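Local coordinates for Rv3651-like N-terminal domain-containing protein (Mycobacterium tuberculosis, PDB 4Q6U), which is a triple sensor-domain protein that probably takes part in signal sensing, at the interface of chains A and B. Coordinates in Å, arbitrary orientation; residue numbers count along the deposited sequence, not the author numbering. Chains: chain A/B, Uncharacterized protein.

Contact 1: the interface of chains A and B. Residues chain A 153, 157-158, 161, 233, 245, 257, 321; chain B 228-229, 232.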
# COMPACT_ATOMS: atom_id res chain seq x y z
N LEU A 153 2.36 -4.03 -8.20
CA LEU A 153 1.38 -2.94 -8.18
C LEU A 153 2.07 -1.58 -8.03
O LEU A 153 3.14 -1.49 -7.43
CB LEU A 153 0.39 -3.13 -7.02
CG LEU A 153 -0.39 -4.45 -7.01
CD1 LEU A 153 -1.36 -4.50 -5.83
CD2 LEU A 153 -1.14 -4.60 -8.30
N GLU A 157 -2.33 3.14 -10.09
CA GLU A 157 -2.68 2.11 -11.06
C GLU A 157 -4.21 1.89 -11.05
O GLU A 157 -4.80 1.52 -12.06
CB GLU A 157 -1.93 0.80 -10.76
CG GLU A 157 -2.20 -0.32 -11.75
CD GLU A 157 -1.11 -1.39 -11.75
OE1 GLU A 157 -1.07 -2.21 -12.69
OE2 GLU A 157 -0.30 -1.43 -10.81
N THR A 158 -4.83 2.12 -9.90
CA THR A 158 -6.28 2.08 -9.79
C THR A 158 -6.95 3.01 -10.81
O THR A 158 -7.92 2.63 -11.47
CB THR A 158 -6.74 2.46 -8.36
OG1 THR A 158 -6.22 1.49 -7.44
CG2 THR A 158 -8.25 2.46 -8.27
N LEU A 161 -6.60 1.68 -14.32
CA LEU A 161 -7.60 0.64 -14.57
C LEU A 161 -9.00 1.24 -14.73
O LEU A 161 -9.78 0.79 -15.57
CB LEU A 161 -7.58 -0.40 -13.43
CG LEU A 161 -6.27 -1.20 -13.43
CD1 LEU A 161 -6.10 -1.91 -12.10
CD2 LEU A 161 -6.26 -2.20 -14.58
N LEU A 233 -2.71 -10.79 -0.80
CA LEU A 233 -3.11 -11.12 -2.16
C LEU A 233 -2.13 -12.12 -2.77
O LEU A 233 -2.53 -13.06 -3.46
CB LEU A 233 -3.19 -9.85 -3.01
CG LEU A 233 -4.24 -9.77 -4.11
CD1 LEU A 233 -5.63 -10.15 -3.57
CD2 LEU A 233 -4.24 -8.34 -4.68
N LEU A 245 -7.31 -9.07 -13.74
CA LEU A 245 -8.43 -8.13 -13.73
C LEU A 245 -8.94 -8.03 -15.15
O LEU A 245 -8.14 -7.91 -16.09
CB LEU A 245 -8.02 -6.76 -13.21
CG LEU A 245 -7.49 -6.75 -11.77
CD1 LEU A 245 -6.97 -5.37 -11.37
CD2 LEU A 245 -8.58 -7.22 -10.82
N LEU A 257 -2.38 -10.62 -12.22
CA LEU A 257 -1.99 -10.53 -10.82
C LEU A 257 -1.00 -11.65 -10.47
O LEU A 257 -0.27 -11.56 -9.49
CB LEU A 257 -3.23 -10.60 -9.91
CG LEU A 257 -4.23 -9.47 -10.13
CD1 LEU A 257 -5.41 -9.64 -9.20
CD2 LEU A 257 -3.58 -8.09 -9.91
N LEU A 321 -13.19 -0.15 -8.10
CA LEU A 321 -11.95 0.61 -8.28
C LEU A 321 -12.11 2.05 -7.80
O LEU A 321 -11.23 2.60 -7.14
CB LEU A 321 -11.52 0.62 -9.75
CG LEU A 321 -11.24 -0.72 -10.43
CD1 LEU A 321 -11.15 -0.57 -11.96
CD2 LEU A 321 -9.95 -1.34 -9.86
N LEU B 228 -4.90 -0.48 -4.41
CA LEU B 228 -5.56 -1.41 -5.33
C LEU B 228 -5.69 -2.80 -4.69
O LEU B 228 -6.73 -3.45 -4.80
CB LEU B 228 -4.76 -1.47 -6.64
CG LEU B 228 -5.16 -2.44 -7.77
CD1 LEU B 228 -6.59 -2.21 -8.22
CD2 LEU B 228 -4.21 -2.20 -8.94
N ALA B 229 -4.64 -3.24 -4.01
CA ALA B 229 -4.68 -4.57 -3.39
C ALA B 229 -5.81 -4.68 -2.37
O ALA B 229 -6.52 -5.69 -2.28
CB ALA B 229 -3.35 -4.90 -2.75
N ILE B 232 -9.10 -5.08 -4.15
CA ILE B 232 -9.20 -6.46 -4.61
C ILE B 232 -9.55 -7.39 -3.42
O ILE B 232 -10.45 -8.22 -3.51
CB ILE B 232 -7.89 -6.89 -5.31
CG1 ILE B 232 -7.67 -6.05 -6.60
CG2 ILE B 232 -7.91 -8.37 -5.66
CD1 ILE B 232 -6.33 -6.27 -7.23
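B:Leu228, B:Ala229 and B:Ile232 have helical backbone torsions (phi near -62°), and their spacing in helix 228-235 presents them on one face to a mainly leucine-lined surface of chain A. B:Leu228 has the largest hidden surface of the patch, 88 Å². Its CG is anti to the backbone N (chi1 176°), which points the branch at chain A, and chi2 (57°) spreads the two methyls toward different neighbours. CD2 lies 3.7 Å from CD1 of A:Leu161, the side chains crossing near a right angle, and also meets CG of A:Glu157. CD1 lies 3.8 Å from CD2 of A:Leu321, a side chain running alongside in the same direction. A:Thr158 slides past in the opposite direction, its hydroxyl OG1 3.4 Å from CB of B:Leu228. The B:Ala229 methyl CB packs 3.7 Å from CD1 of A:Leu153. On the next turn, B:Ile232 crosses A:Leu233 nearly perpendicularly, with CG2 3.6 Å from CD1 of A:Leu233, while its CD1 meets CD1 of A:Leu257 tip to tip at 4.0 Å. No nitrogen or oxygen comes within bonding distance across this patch. Its 287 Å² of hidden surface is thus an apolar part of the interface, helping hold the chains together if the deposited dimer is biological.

Contact 2: the interface of chains A and B. Residues chain A 154-156, 158-159; chain B 226.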
# COMPACT_ATOMS: atom_id res chain seq x y z
N ASN A 154 1.44 -0.53 -8.55
CA ASN A 154 2.06 0.79 -8.55
C ASN A 154 1.10 1.94 -8.21
O ASN A 154 -0.12 1.77 -8.31
CB ASN A 154 2.71 1.03 -9.92
CG ASN A 154 4.14 0.53 -9.97
OD1 ASN A 154 5.02 1.07 -9.31
ND2 ASN A 154 4.37 -0.52 -10.74
N PRO A 155 1.64 3.12 -7.85
CA PRO A 155 0.73 4.20 -7.44
C PRO A 155 -0.15 4.71 -8.58
O PRO A 155 0.30 4.84 -9.73
CB PRO A 155 1.68 5.29 -6.93
CG PRO A 155 2.98 5.02 -7.59
CD PRO A 155 3.05 3.52 -7.74
N ASN A 156 -1.41 4.96 -8.23
CA ASN A 156 -2.47 5.38 -9.15
C ASN A 156 -2.76 4.39 -10.26
O ASN A 156 -3.41 4.73 -11.24
CB ASN A 156 -2.13 6.74 -9.74
CG ASN A 156 -2.07 7.82 -8.68
OD1 ASN A 156 -1.05 8.48 -8.51
ND2 ASN A 156 -3.15 7.97 -7.93
N THR A 158 -4.83 2.12 -9.90
CA THR A 158 -6.28 2.08 -9.79
C THR A 158 -6.95 3.01 -10.81
O THR A 158 -7.92 2.63 -11.47
CB THR A 158 -6.74 2.46 -8.36
OG1 THR A 158 -6.22 1.49 -7.44
CG2 THR A 158 -8.25 2.46 -8.27
N GLN A 159 -6.39 4.21 -10.96
CA GLN A 159 -6.90 5.22 -11.91
C GLN A 159 -6.66 4.82 -13.36
O GLN A 159 -7.48 5.12 -14.23
CB GLN A 159 -6.26 6.59 -11.66
CG GLN A 159 -6.81 7.33 -10.44
CD GLN A 159 -6.67 6.54 -9.15
OE1 GLN A 159 -5.56 6.18 -8.75
NE2 GLN A 159 -7.80 6.24 -8.50
N ASP B 226 -4.70 5.34 -1.82
CA ASP B 226 -4.40 4.60 -3.05
C ASP B 226 -3.94 3.18 -2.71
O ASP B 226 -2.80 2.96 -2.31
CB ASP B 226 -3.33 5.36 -3.85
CG ASP B 226 -2.99 4.69 -5.17
OD1 ASP B 226 -3.92 4.27 -5.90
OD2 ASP B 226 -1.79 4.58 -5.47
O HOH W 1 -3.71 2.17 -7.26
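The backbone amide of A:Asn156 and the carboxylate of B:Asp226 meet directly across the interface. B:Asp226 is poorly ordered, and its fine geometry deserves caution. As modelled, N of A:Asn156 donates to OD2 of B:Asp226 at 2.8 Å, nearly straight (170° at H), reaching the oxygen on its syn side but 34° out of the carboxylate plane. This is the tight half of the contact: OD2 is also modelled close to CA of A:Pro155, at 3.2 Å. The B:Asp226 side chain reaches this spot with CG anti to its backbone N.

The other carboxylate oxygen faces a looser, watery side. OD1 binds water 1 at a modelled 2.5 Å, and that water also bonds N of A:Thr158 at 2.9 Å and the hydroxyl OG1 of A:Thr158 at 2.6 Å. The carboxylate is thus tied to the amide of A:Asn156, just before helix 157-165, and, through water, to that of A:Thr158 in its first turn; if the modelled position holds, this setting would probably favour its ionised form. A:Gln159 borders this side, its amide plane 59° from the carboxylate plane and its OE1 3.8 Å from OD1 of B:Asp226. Within chain A, ND2 of A:Asn156 donates to OE1 of A:Gln159 at 3.1 Å; OE1 lies in the A:Asn156 amide plane but is approached from above its own carbonyl plane.

Contact 3: the interface of chains A and B. Residues chain A 226-228, 231; chain B 158-159, 320-322.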
# COMPACT_ATOMS: atom_id res chain seq x y z
N ASP A 226 5.05 -0.40 1.91
CA ASP A 226 4.17 -0.81 3.00
C ASP A 226 2.82 -1.19 2.40
O ASP A 226 2.05 -0.32 1.99
CB ASP A 226 4.04 0.32 4.03
CG ASP A 226 3.24 -0.07 5.25
OD1 ASP A 226 3.42 -1.21 5.76
OD2 ASP A 226 2.44 0.77 5.72
N ASP A 227 2.54 -2.49 2.33
CA ASP A 227 1.32 -2.97 1.68
C ASP A 227 0.94 -4.37 2.20
O ASP A 227 1.30 -5.39 1.62
CB ASP A 227 1.50 -2.98 0.15
CG ASP A 227 0.18 -2.98 -0.60
OD1 ASP A 227 -0.84 -3.39 0.01
OD2 ASP A 227 0.15 -2.59 -1.80
N LEU A 228 0.22 -4.39 3.31
CA LEU A 228 -0.26 -5.63 3.91
C LEU A 228 -1.17 -6.36 2.94
O LEU A 228 -1.03 -7.55 2.74
CB LEU A 228 -0.98 -5.36 5.23
CG LEU A 228 -1.66 -6.57 5.90
CD1 LEU A 228 -0.68 -7.71 6.14
CD2 LEU A 228 -2.32 -6.18 7.23
N ARG A 231 0.55 -8.34 0.30
CA ARG A 231 1.14 -9.57 0.81
C ARG A 231 0.08 -10.66 0.95
O ARG A 231 0.37 -11.83 0.71
CB ARG A 231 1.84 -9.31 2.16
CG ARG A 231 3.10 -8.48 1.98
CD ARG A 231 3.72 -8.07 3.30
NE ARG A 231 4.95 -7.31 3.06
CZ ARG A 231 6.14 -7.87 2.86
NH1 ARG A 231 6.27 -9.19 2.89
NH2 ARG A 231 7.20 -7.11 2.64
N THR B 158 1.72 -4.42 8.89
CA THR B 158 2.50 -5.62 8.59
C THR B 158 3.54 -5.88 9.68
O THR B 158 3.75 -7.02 10.09
CB THR B 158 3.21 -5.49 7.21
OG1 THR B 158 2.24 -5.30 6.18
CG2 THR B 158 4.02 -6.75 6.91
N GLN B 159 4.18 -4.81 10.14
CA GLN B 159 5.20 -4.92 11.18
C GLN B 159 4.59 -5.27 12.52
O GLN B 159 5.23 -5.93 13.34
CB GLN B 159 6.00 -3.63 11.29
CG GLN B 159 7.26 -3.62 10.46
CD GLN B 159 6.97 -3.88 9.00
OE1 GLN B 159 6.19 -3.16 8.38
NE2 GLN B 159 7.58 -4.93 8.45
N GLU B 320 3.25 -14.34 3.74
CA GLU B 320 4.59 -13.92 4.14
C GLU B 320 4.62 -12.43 4.46
O GLU B 320 4.49 -11.59 3.56
CB GLU B 320 5.61 -14.25 3.05
CG GLU B 320 7.06 -14.04 3.47
CD GLU B 320 8.05 -14.39 2.36
OE1 GLU B 320 7.66 -15.10 1.41
OE2 GLU B 320 9.21 -13.95 2.44
N LEU B 321 4.81 -12.12 5.74
CA LEU B 321 4.78 -10.75 6.24
C LEU B 321 6.14 -10.09 6.07
O LEU B 321 6.25 -8.94 5.66
CB LEU B 321 4.38 -10.75 7.73
CG LEU B 321 3.01 -11.34 8.06
CD1 LEU B 321 2.77 -11.39 9.59
CD2 LEU B 321 1.91 -10.56 7.37
N GLU B 322 7.17 -10.85 6.42
CA GLU B 322 8.56 -10.46 6.24
C GLU B 322 9.27 -11.72 5.78
O GLU B 322 8.72 -12.81 5.95
CB GLU B 322 9.17 -9.92 7.54
CG GLU B 322 8.52 -8.65 8.06
CD GLU B 322 9.03 -8.26 9.43
OE1 GLU B 322 9.80 -9.04 10.03
OE2 GLU B 322 8.66 -7.17 9.91
O HOH W 2 1.39 -2.88 6.59
O HOH W 3 2.54 -13.48 0.97
O HOH W 4 8.61 -11.34 2.51
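NH1 of the A:Arg231 guanidinium donates to the backbone O of B:Glu320 at 3.1 Å (154° at H) and also bonds water 4 at 3.2 Å. Both partners lie at the edge of the guanidinium, in its plane, although the arginine comes to the B:Glu320 carbonyl from above the carbonyl plane. Water 4 continues to the carboxylate OE2 of B:Glu320 at 2.7 Å, bridging two groups whose opposite charges do not touch. The A:Arg231 chain is extended from CG to NE, then turns at its end (chi4 -85°) to set the guanidinium across that line. NH1 also lies 2.8 Å from O of B:Leu321, but its N-H points away, so proximity there is no evidence of a hydrogen bond. Along the shaft, CD packs 3.9 Å from CG2 of B:Thr158, the two side chains crossing near a right angle. A second bridge, water 3, joins O of A:Arg231 to N of B:Glu320. Nearer the start of the helix, CD1 of A:Leu228 lies 4.0 Å from CD2 of B:Leu321, and water 2 links OD1 of A:Asp226 to B:Thr158. The site sets helix 228-235 of chain A against the end of strand 309-320 and the start of helix 157-165 in chain B.

Contact 1 and contact 2 adjoin, their C-alpha centres about 8 Å apart, and share A:Thr158; both involve chain A near the start of helix 157-165. Contact 3 lies about 17 Å from contact 1 and 18 Å from contact 2, with the chain roles exchanged: chain A now supplies the 226-231 segment and chain B the receiving surface. Because the interface is two-fold symmetric, each contact recurs with chains swapped. One recurring segment thus combines apolar packing, a carboxylate contact (its copy in chain B being poorly ordered) and an arginine hydrogen bond, an arrangement consistent with a dimer, although the crystal alone does not establish one.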